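Local coordinates for protein oligogalacturonate lyase (Yersinia enterocolitica subsp. enterocolitica, PDB 3PE7) that cleaves oligogalacturonates, short fragments derived from pectin, by beta-elimination in the cytoplasm, on a seven-bladed beta-propeller that binds a manganese ion, at residues Val116-Pro121 / Met171-Lys176; Ala122-Tyr127 / Glu143-Asp148; Leu9-Tyr14 / Gln22-Thr27. All blocks are in the same frame, centred on the assembly; numbering follows the deposited sequence.

Interaction 1 (Val116-Pro121 / Met171-Lys176); sequences VVYQVP and MRVDLK
Y118 CG and V173 CG1 each stand anti to their own backbone N (chi1 171° in both), and this brings the tyrosine ring and the valine methyls against each other. V173 CG2 sits over the centre of the ring, 3.8 Å from its centroid and only 9° off the normal, a nearly vertical CH-pi contact. The other methyl, CG1, packs beside the start of the side chain, 3.8 Å from Y118 CB. V117 faces the same way as Y118: both lie opposite L104 in a classic beta bulge, so two consecutive side chains are directed at 171-176. V117 CG1 meets L175 CD2 at 3.7 Å, the leucine reaching over with its branch end. Just before L175, the side chain of D174 forms an Asx turn, OD1 accepting from K176 N. At the far end of the tyrosine, the hydroxyl comes near M171 CE but is tied to E143 by a hydrogen bond. No hydrogen bond crosses between the two strands, whose axes come no closer than 8.0 Å and which belong to different sheets. This is face-to-face apolar packing between consecutive blades of a beta-propeller, the outermost strand of one resting on the third strand of the next.

Interaction 2 (Ala122-Tyr127 / Glu143-Asp148); sequences AEWVGY and EIRRED
V125 and I144 form the hydrogen-bonded pair of this antiparallel contact, each using both its N-H and its C=O on the other. V125 N reaches I144 O at 2.8 Å in the carbonyl plane; I144 N returns the bond to V125 O at the same length. The same two oxygens also receive CA-H contacts, from W124 and E143 respectively. Beyond this pair, R146 takes over. Its backbone N meets E123 O at 2.9 Å with an almost straight N-H (174°), approaching from above the carbonyl plane. A bend at chi3 (-64°) sets its NE 3.0 Å from A122 O, and NH2 joins in at 3.1 Å, so one carbonyl oxygen is gripped side-on by two nitrogens, nearly in the guanidinium plane. V125 CG2 lies over a face of that guanidinium. The strands are the first two of a four-stranded propeller blade, joined as a beta hairpin, and the arginine closes their open end, where the chain enters from the preceding blade. On the other side of the hairpin, W124 lies against R145: R145 CB is over the six-membered ring, 4.3 Å from its centroid, while the guanidinium, on the same side of the ring, turns a face to the outer carbons of the six-membered ring, its NH1 3.6 Å from W124 CZ2 and the two planes 49° apart. R169 adds a cation-pi contact to the indole. E143, largely buried, has both carboxylate oxygens satisfied, OE1 in a salt bridge to R169 and OE2 by the hydroxyl of Y118.

Interaction 3 (Leu9-Tyr14 / Gln22-Thr27); sequences LTFDTY and QVTRLT
F11 and L26 cross obliquely, with L26 CD2 set over the centre of the phenyl ring, 3.7 Å from the centroid and 4° off its normal. Y14 makes a similar but less centred contact with V23: V23 CB lies over the ring face toward the rim, 4.1 Å from the centroid, and V23 CG1 approaches the phenol oxygen. Y14 CG sits between its backbone N and carbonyl carbon (chi1 56°), and the ring is turned back over the neighbouring strand. On the same side of the sheet, D12 and R25 run side by side, pointing the same way, with carboxylate and guanidinium planes almost perpendicular at 82°. R25 NH2 meets D12 OD2 from above the carboxylate plane, at 3.2 Å, in a salt bridge. A water beside the pair accepts from R25 NE at 2.9 Å, in the guanidinium plane, and lies 2.8 Å from D12 OD2. T13 and T24 occupy the other side, crossing obliquely with their hydroxyls 2.9 Å apart in a hydrogen bond; T13 CG2 rests on Q22 CG. Underneath, the backbones of D12 with R25 and of Y14 with V23 exchange paired hydrogen bonds, and T13 with T24 is the non-hydrogen-bonded pair between them. The two strands form an edge beta hairpin. Strand 22-25 continues the sheet onto 376-381, near the C-terminus, so that N-terminal strands complete the last blade in the manner of a propeller's Velcro closure. L9, F11 and L26 pack against L65 of strand 61-66 in the next sheet, while Y14 and R25 touch Y378 of strand 376-381.

Interaction 3 comes first along the chain, and interactions 1 and 2 follow in series with it; interaction 2 is nested inside the loop closed by interaction 1. Those two are neighbours, their centres about 15 Å apart, because strand 114-119 is followed, after a short connection, by strand 124-132 of the next blade, and strands 138-145 and 168-174 adjoin in one sheet. They meet at E143, which packs on M171 and V120 of interaction 1. Interaction 3 lies about 38 Å from interaction 1 and 42 Å from interaction 2, centre to centre, across the chain's centre from interaction 2. One region thus joins successive blades, while interaction 3 is the N-terminal hairpin whose strand 22-25 pairs with 376-381, closing the ring.

Interaction 1 (Val116-Pro121 / Met171-Lys176)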
loop_
_atom_site.group_PDB
_atom_site.type_symbol
_atom_site.label_atom_id
_atom_site.label_comp_id
_atom_site.label_asym_id
_atom_site.label_seq_id
_atom_site.Cartn_x
_atom_site.Cartn_y
_atom_site.Cartn_z
ATOM N N VAL A 116 -17.077 14.712 -5.360
ATOM C CA VAL A 116 -17.187 13.733 -4.280
ATOM C C VAL A 116 -18.035 12.541 -4.722
ATOM O O VAL A 116 -19.216 12.679 -5.059
ATOM C CB VAL A 116 -17.534 14.347 -2.857
ATOM C CG1 VAL A 116 -18.052 15.725 -2.945
ATOM C CG2 VAL A 116 -18.390 13.395 -1.996
ATOM N N VAL A 117 -17.401 11.376 -4.769
ATOM C CA VAL A 117 -18.063 10.185 -5.274
ATOM C C VAL A 117 -18.928 9.554 -4.186
ATOM O O VAL A 117 -20.043 9.088 -4.455
ATOM C CB VAL A 117 -17.042 9.159 -5.827
ATOM C CG1 VAL A 117 -17.733 7.865 -6.181
ATOM C CG2 VAL A 117 -16.310 9.733 -7.048
ATOM N N TYR A 118 -18.416 9.539 -2.956
ATOM C CA TYR A 118 -19.121 8.913 -1.838
ATOM C C TYR A 118 -18.684 9.588 -0.554
ATOM O O TYR A 118 -17.502 9.925 -0.412
ATOM C CB TYR A 118 -18.827 7.398 -1.762
ATOM C CG TYR A 118 -19.342 6.692 -0.518
ATOM C CD1 TYR A 118 -18.475 6.356 0.530
ATOM C CD2 TYR A 118 -20.695 6.339 -0.392
ATOM C CE1 TYR A 118 -18.929 5.700 1.669
ATOM C CE2 TYR A 118 -21.168 5.668 0.756
ATOM C CZ TYR A 118 -20.275 5.365 1.792
ATOM O OH TYR A 118 -20.725 4.704 2.927
ATOM N N GLN A 119 -19.635 9.788 0.363
ATOM C CA GLN A 119 -19.323 10.296 1.694
ATOM C C GLN A 119 -19.697 9.269 2.759
ATOM O O GLN A 119 -20.840 8.790 2.810
ATOM C CB GLN A 119 -20.048 11.617 1.961
ATOM C CG GLN A 119 -19.773 12.188 3.341
ATOM C CD GLN A 119 -20.357 13.564 3.526
ATOM O OE1 GLN A 119 -21.473 13.708 4.012
ATOM N NE2 GLN A 119 -19.616 14.585 3.124
ATOM N N VAL A 120 -18.738 8.931 3.620
ATOM C CA VAL A 120 -19.025 8.059 4.742
ATOM C C VAL A 120 -20.088 8.774 5.588
ATOM O O VAL A 120 -19.906 9.946 5.932
ATOM C CB VAL A 120 -17.763 7.773 5.582
ATOM C CG1 VAL A 120 -18.094 6.877 6.778
ATOM C CG2 VAL A 120 -16.658 7.121 4.694
ATOM N N PRO A 121 -21.211 8.092 5.868
ATOM C CA PRO A 121 -22.298 8.784 6.591
ATOM C C PRO A 121 -21.945 9.097 8.053
ATOM O O PRO A 121 -21.001 8.522 8.599
ATOM C CB PRO A 121 -23.505 7.837 6.449
ATOM C CG PRO A 121 -22.950 6.509 6.066
ATOM C CD PRO A 121 -21.580 6.720 5.458
ATOM N N MET A 171 -17.805 -2.344 3.171
ATOM C CA MET A 171 -18.677 -1.651 2.240
ATOM C C MET A 171 -18.222 -1.846 0.817
ATOM O O MET A 171 -17.036 -1.901 0.544
ATOM C CB MET A 171 -18.704 -0.146 2.529
ATOM C CG MET A 171 -19.256 0.217 3.905
ATOM S SD MET A 171 -20.958 -0.331 4.072
ATOM C CE MET A 171 -21.739 0.561 2.727
ATOM N N ARG A 172 -19.171 -1.931 -0.103
ATOM C CA ARG A 172 -18.791 -1.718 -1.477
ATOM C C ARG A 172 -19.552 -0.538 -2.055
ATOM O O ARG A 172 -20.757 -0.348 -1.776
ATOM C CB ARG A 172 -18.858 -2.995 -2.307
ATOM C CG ARG A 172 -20.205 -3.464 -2.638
ATOM C CD ARG A 172 -20.153 -4.264 -3.939
ATOM N NE ARG A 172 -21.468 -4.256 -4.570
ATOM C CZ ARG A 172 -22.429 -5.140 -4.325
ATOM N NH1 ARG A 172 -22.230 -6.139 -3.474
ATOM N NH2 ARG A 172 -23.593 -5.029 -4.952
ATOM N N VAL A 173 -18.819 0.275 -2.806
ATOM C CA VAL A 173 -19.305 1.533 -3.349
ATOM C C VAL A 173 -19.261 1.488 -4.876
ATOM O O VAL A 173 -18.249 1.098 -5.465
ATOM C CB VAL A 173 -18.480 2.752 -2.824
ATOM C CG1 VAL A 173 -18.847 4.042 -3.556
ATOM C CG2 VAL A 173 -18.673 2.939 -1.312
ATOM N N ASP A 174 -20.373 1.875 -5.499
ATOM C CA ASP A 174 -20.453 2.024 -6.947
ATOM C C ASP A 174 -19.947 3.400 -7.357
ATOM O O ASP A 174 -20.495 4.434 -6.932
ATOM C CB ASP A 174 -21.909 1.831 -7.389
ATOM C CG ASP A 174 -22.064 1.751 -8.897
ATOM O OD1 ASP A 174 -21.626 2.678 -9.616
ATOM O OD2 ASP A 174 -22.666 0.750 -9.356
ATOM N N LEU A 175 -18.904 3.421 -8.185
ATOM C CA LEU A 175 -18.267 4.676 -8.581
ATOM C C LEU A 175 -19.087 5.549 -9.541
ATOM O O LEU A 175 -18.876 6.771 -9.608
ATOM C CB LEU A 175 -16.862 4.438 -9.145
ATOM C CG LEU A 175 -15.734 4.043 -8.180
ATOM C CD1 LEU A 175 -14.462 3.795 -8.960
ATOM C CD2 LEU A 175 -15.481 5.087 -7.065
ATOM N N LYS A 176 -19.999 4.927 -10.289
ATOM C CA LYS A 176 -20.846 5.668 -11.225
ATOM C C LYS A 176 -22.073 6.275 -10.538
ATOM O O LYS A 176 -22.438 7.425 -10.793
ATOM C CB LYS A 176 -21.289 4.782 -12.398
ATOM C CG LYS A 176 -20.354 4.813 -13.615
ATOM C CD LYS A 176 -19.592 3.499 -13.798
ATOM C CE LYS A 176 -20.429 2.449 -14.532
ATOM N NZ LYS A 176 -20.024 1.058 -14.148
#

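Interaction 2 (Ala122-Tyr127 / Glu143-Asp148)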
loop_
_atom_site.group_PDB
_atom_site.type_symbol
_atom_site.label_atom_id
_atom_site.label_comp_id
_atom_site.label_asym_id
_atom_site.label_seq_id
_atom_site.Cartn_x
_atom_site.Cartn_y
_atom_site.Cartn_z
ATOM N N ALA A 122 -22.712 10.014 8.653
ATOM C CA ALA A 122 -22.451 10.598 9.984
ATOM C C ALA A 122 -22.127 9.644 11.125
ATOM O O ALA A 122 -21.267 9.947 11.961
ATOM C CB ALA A 122 -23.654 11.479 10.408
ATOM N N GLU A 123 -22.838 8.521 11.171
ATOM C CA GLU A 123 -22.767 7.592 12.302
ATOM C C GLU A 123 -21.604 6.612 12.200
ATOM O O GLU A 123 -21.477 5.710 13.025
ATOM C CB GLU A 123 -24.066 6.786 12.388
ATOM C CG GLU A 123 -25.275 7.557 12.922
ATOM C CD GLU A 123 -26.443 6.631 13.279
ATOM O OE1 GLU A 123 -27.550 6.824 12.728
ATOM O OE2 GLU A 123 -26.254 5.713 14.120
ATOM N N TRP A 124 -20.777 6.797 11.175
ATOM C CA TRP A 124 -19.682 5.888 10.854
ATOM C C TRP A 124 -18.400 6.673 10.574
ATOM O O TRP A 124 -18.441 7.871 10.279
ATOM C CB TRP A 124 -20.055 5.022 9.640
ATOM C CG TRP A 124 -21.270 4.157 9.889
ATOM C CD1 TRP A 124 -22.573 4.525 9.748
ATOM C CD2 TRP A 124 -21.277 2.800 10.332
ATOM N NE1 TRP A 124 -23.400 3.482 10.080
ATOM C CE2 TRP A 124 -22.631 2.408 10.450
ATOM C CE3 TRP A 124 -20.274 1.874 10.638
ATOM C CZ2 TRP A 124 -23.007 1.126 10.844
ATOM C CZ3 TRP A 124 -20.641 0.596 11.055
ATOM C CH2 TRP A 124 -22.008 0.233 11.160
ATOM N N VAL A 125 -17.269 5.978 10.692
ATOM C CA VAL A 125 -15.945 6.534 10.410
ATOM C C VAL A 125 -15.226 5.588 9.435
ATOM O O VAL A 125 -15.133 4.381 9.685
ATOM C CB VAL A 125 -15.095 6.691 11.699
ATOM C CG1 VAL A 125 -13.769 7.383 11.392
ATOM C CG2 VAL A 125 -15.862 7.457 12.775
ATOM N N GLY A 126 -14.720 6.148 8.338
ATOM C CA GLY A 126 -13.910 5.366 7.400
ATOM C C GLY A 126 -12.642 4.877 8.089
ATOM O O GLY A 126 -11.991 5.626 8.822
ATOM N N TYR A 127 -12.309 3.609 7.867
ATOM C CA TYR A 127 -11.092 3.009 8.395
ATOM C C TYR A 127 -10.244 2.410 7.277
ATOM O O TYR A 127 -10.728 1.624 6.470
ATOM C CB TYR A 127 -11.381 1.942 9.456
ATOM C CG TYR A 127 -10.129 1.195 9.859
ATOM C CD1 TYR A 127 -9.843 -0.074 9.339
ATOM C CD2 TYR A 127 -9.191 1.784 10.718
ATOM C CE1 TYR A 127 -8.664 -0.755 9.687
ATOM C CE2 TYR A 127 -8.014 1.114 11.063
ATOM C CZ TYR A 127 -7.765 -0.153 10.547
ATOM O OH TYR A 127 -6.609 -0.804 10.873
ATOM N N GLU A 143 -15.953 0.695 7.197
ATOM C CA GLU A 143 -16.492 1.759 8.047
ATOM C C GLU A 143 -16.732 1.208 9.441
ATOM O O GLU A 143 -17.185 0.069 9.607
ATOM C CB GLU A 143 -17.796 2.311 7.463
ATOM C CG GLU A 143 -17.593 3.044 6.130
ATOM C CD GLU A 143 -18.888 3.462 5.476
ATOM O OE1 GLU A 143 -19.978 3.213 6.056
ATOM O OE2 GLU A 143 -18.799 4.065 4.385
ATOM N N ILE A 144 -16.404 2.009 10.451
ATOM C CA ILE A 144 -16.536 1.585 11.847
ATOM C C ILE A 144 -17.562 2.495 12.512
ATOM O O ILE A 144 -17.579 3.697 12.252
ATOM C CB ILE A 144 -15.177 1.671 12.595
ATOM C CG1 ILE A 144 -14.130 0.801 11.866
ATOM C CG2 ILE A 144 -15.343 1.297 14.090
ATOM C CD1 ILE A 144 -12.763 0.628 12.585
ATOM N N ARG A 145 -18.439 1.922 13.331
ATOM C CA ARG A 145 -19.466 2.732 13.968
ATOM C C ARG A 145 -18.779 3.802 14.812
ATOM O O ARG A 145 -17.829 3.502 15.530
ATOM C CB ARG A 145 -20.398 1.866 14.825
ATOM C CG ARG A 145 -21.679 2.586 15.179
ATOM C CD ARG A 145 -22.587 1.760 16.086
ATOM N NE ARG A 145 -23.071 0.538 15.445
ATOM C CZ ARG A 145 -24.011 0.491 14.498
ATOM N NH1 ARG A 145 -24.595 1.598 14.053
ATOM N NH2 ARG A 145 -24.383 -0.683 13.997
ATOM N N ARG A 146 -19.248 5.042 14.703
ATOM C CA ARG A 146 -18.609 6.167 15.410
ATOM C C ARG A 146 -18.465 5.904 16.913
ATOM O O ARG A 146 -17.432 6.218 17.510
ATOM C CB ARG A 146 -19.376 7.476 15.187
ATOM C CG ARG A 146 -18.730 8.675 15.904
ATOM C CD ARG A 146 -19.457 9.972 15.635
ATOM N NE ARG A 146 -19.397 10.333 14.224
ATOM C CZ ARG A 146 -18.331 10.836 13.609
ATOM N NH1 ARG A 146 -17.197 11.040 14.267
ATOM N NH2 ARG A 146 -18.403 11.122 12.317
ATOM N N GLU A 147 -19.521 5.355 17.517
ATOM C CA GLU A 147 -19.536 4.989 18.937
ATOM C C GLU A 147 -18.373 4.098 19.329
ATOM O O GLU A 147 -17.894 4.145 20.475
ATOM C CB GLU A 147 -20.821 4.226 19.264
ATOM C CG GLU A 147 -21.794 4.911 20.172
ATOM C CD GLU A 147 -22.687 3.882 20.855
ATOM O OE1 GLU A 147 -22.873 3.963 22.100
ATOM O OE2 GLU A 147 -23.168 2.967 20.141
ATOM N N ASP A 148 -17.943 3.268 18.379
ATOM C CA ASP A 148 -16.891 2.281 18.607
ATOM C C ASP A 148 -15.521 2.768 18.143
ATOM O O ASP A 148 -14.512 2.130 18.440
ATOM C CB ASP A 148 -17.217 0.988 17.861
ATOM C CG ASP A 148 -18.401 0.259 18.447
ATOM O OD1 ASP A 148 -18.816 0.603 19.583
ATOM O OD2 ASP A 148 -18.909 -0.675 17.782
#

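Interaction 3 (Leu9-Tyr14 / Gln22-Thr27)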
loop_
_atom_site.group_PDB
_atom_site.type_symbol
_atom_site.label_atom_id
_atom_site.label_comp_id
_atom_site.label_asym_id
_atom_site.label_seq_id
_atom_site.Cartn_x
_atom_site.Cartn_y
_atom_site.Cartn_z
ATOM N N LEU A 9 11.737 19.839 -10.357
ATOM C CA LEU A 9 12.523 19.111 -9.377
ATOM C C LEU A 9 13.861 18.714 -9.959
ATOM O O LEU A 9 13.955 18.415 -11.148
ATOM C CB LEU A 9 11.775 17.870 -8.905
ATOM C CG LEU A 9 10.398 18.099 -8.283
ATOM C CD1 LEU A 9 9.853 16.761 -7.850
ATOM C CD2 LEU A 9 10.478 19.054 -7.110
ATOM N N THR A 10 14.875 18.682 -9.106
ATOM C CA THR A 10 16.171 18.136 -9.478
ATOM C C THR A 10 16.225 16.652 -9.135
ATOM O O THR A 10 15.750 16.244 -8.075
ATOM C CB THR A 10 17.299 18.881 -8.728
ATOM O OG1 THR A 10 17.268 20.270 -9.056
ATOM C CG2 THR A 10 18.647 18.326 -9.090
ATOM N N PHE A 11 16.755 15.841 -10.049
ATOM C CA PHE A 11 16.897 14.405 -9.835
ATOM C C PHE A 11 18.374 14.169 -9.558
ATOM O O PHE A 11 19.233 14.461 -10.417
ATOM C CB PHE A 11 16.501 13.616 -11.091
ATOM C CG PHE A 11 15.013 13.528 -11.351
ATOM C CD1 PHE A 11 14.549 12.747 -12.410
ATOM C CD2 PHE A 11 14.082 14.189 -10.539
ATOM C CE1 PHE A 11 13.192 12.638 -12.695
ATOM C CE2 PHE A 11 12.722 14.098 -10.797
ATOM C CZ PHE A 11 12.253 13.308 -11.878
ATOM N N ASP A 12 18.688 13.636 -8.386
ATOM C CA ASP A 12 20.085 13.460 -7.995
ATOM C C ASP A 12 20.488 11.987 -8.016
ATOM O O ASP A 12 19.987 11.173 -7.223
ATOM C CB ASP A 12 20.344 14.096 -6.628
ATOM C CG ASP A 12 20.177 15.608 -6.656
ATOM O OD1 ASP A 12 20.961 16.268 -7.359
ATOM O OD2 ASP A 12 19.279 16.141 -5.992
ATOM N N THR A 13 21.393 11.656 -8.931
ATOM C CA THR A 13 21.767 10.266 -9.206
ATOM C C THR A 13 23.155 9.937 -8.644
ATOM O O THR A 13 24.095 10.734 -8.776
ATOM C CB THR A 13 21.743 9.972 -10.709
ATOM O OG1 THR A 13 20.462 10.316 -11.241
ATOM C CG2 THR A 13 22.009 8.491 -10.986
ATOM N N TYR A 14 23.259 8.774 -8.009
ATOM C CA TYR A 14 24.479 8.334 -7.323
ATOM C C TYR A 14 24.537 6.807 -7.272
ATOM O O TYR A 14 23.683 6.128 -7.839
ATOM C CB TYR A 14 24.532 8.925 -5.905
ATOM C CG TYR A 14 23.333 8.610 -5.047
ATOM C CD1 TYR A 14 22.101 9.262 -5.252
ATOM C CD2 TYR A 14 23.415 7.666 -4.039
ATOM C CE1 TYR A 14 21.011 8.966 -4.470
ATOM C CE2 TYR A 14 22.338 7.384 -3.244
ATOM C CZ TYR A 14 21.137 8.031 -3.468
ATOM O OH TYR A 14 20.057 7.751 -2.674
ATOM N N GLN A 22 22.700 1.931 -9.259
ATOM C CA GLN A 22 22.329 3.312 -9.542
ATOM C C GLN A 22 21.036 3.656 -8.787
ATOM O O GLN A 22 20.031 2.920 -8.864
ATOM C CB GLN A 22 22.137 3.516 -11.045
ATOM C CG GLN A 22 21.724 4.932 -11.412
ATOM C CD GLN A 22 21.992 5.280 -12.871
ATOM O OE1 GLN A 22 23.132 5.197 -13.350
ATOM N NE2 GLN A 22 20.952 5.691 -13.573
ATOM N N VAL A 23 21.069 4.784 -8.079
ATOM C CA VAL A 23 19.913 5.270 -7.327
ATOM C C VAL A 23 19.696 6.728 -7.695
ATOM O O VAL A 23 20.651 7.502 -7.788
ATOM C CB VAL A 23 20.109 5.134 -5.792
ATOM C CG1 VAL A 23 18.860 5.587 -5.020
ATOM C CG2 VAL A 23 20.427 3.702 -5.417
ATOM N N THR A 24 18.445 7.095 -7.933
ATOM C CA THR A 24 18.116 8.491 -8.226
ATOM C C THR A 24 17.107 8.976 -7.198
ATOM O O THR A 24 16.060 8.348 -7.022
ATOM C CB THR A 24 17.571 8.652 -9.665
ATOM O OG1 THR A 24 18.594 8.229 -10.582
ATOM C CG2 THR A 24 17.232 10.114 -9.948
ATOM N N ARG A 25 17.442 10.065 -6.509
ATOM C CA ARG A 25 16.502 10.744 -5.612
ATOM C C ARG A 25 15.694 11.754 -6.419
ATOM O O ARG A 25 16.263 12.579 -7.148
ATOM C CB ARG A 25 17.265 11.484 -4.525
ATOM C CG ARG A 25 16.369 12.082 -3.445
ATOM C CD ARG A 25 17.204 12.706 -2.370
ATOM N NE ARG A 25 17.905 13.894 -2.873
ATOM C CZ ARG A 25 18.989 14.410 -2.308
ATOM N NH1 ARG A 25 19.515 13.849 -1.229
ATOM N NH2 ARG A 25 19.552 15.503 -2.838
ATOM N N LEU A 26 14.375 11.690 -6.267
ATOM C CA LEU A 26 13.469 12.455 -7.131
ATOM C C LEU A 26 12.983 13.758 -6.508
ATOM O O LEU A 26 12.528 14.652 -7.221
ATOM C CB LEU A 26 12.255 11.603 -7.497
ATOM C CG LEU A 26 12.489 10.249 -8.175
ATOM C CD1 LEU A 26 11.154 9.551 -8.368
ATOM C CD2 LEU A 26 13.194 10.409 -9.513
ATOM N N THR A 27 13.050 13.850 -5.182
ATOM C CA THR A 27 12.464 14.982 -4.451
ATOM C C THR A 27 13.495 15.566 -3.478
ATOM O O THR A 27 14.429 14.848 -3.051
ATOM C CB THR A 27 11.183 14.551 -3.668
ATOM O OG1 THR A 27 11.522 13.519 -2.740
ATOM C CG2 THR A 27 10.104 14.032 -4.622
HETATM O O HOH W 1 16.778 15.063 -5.261
#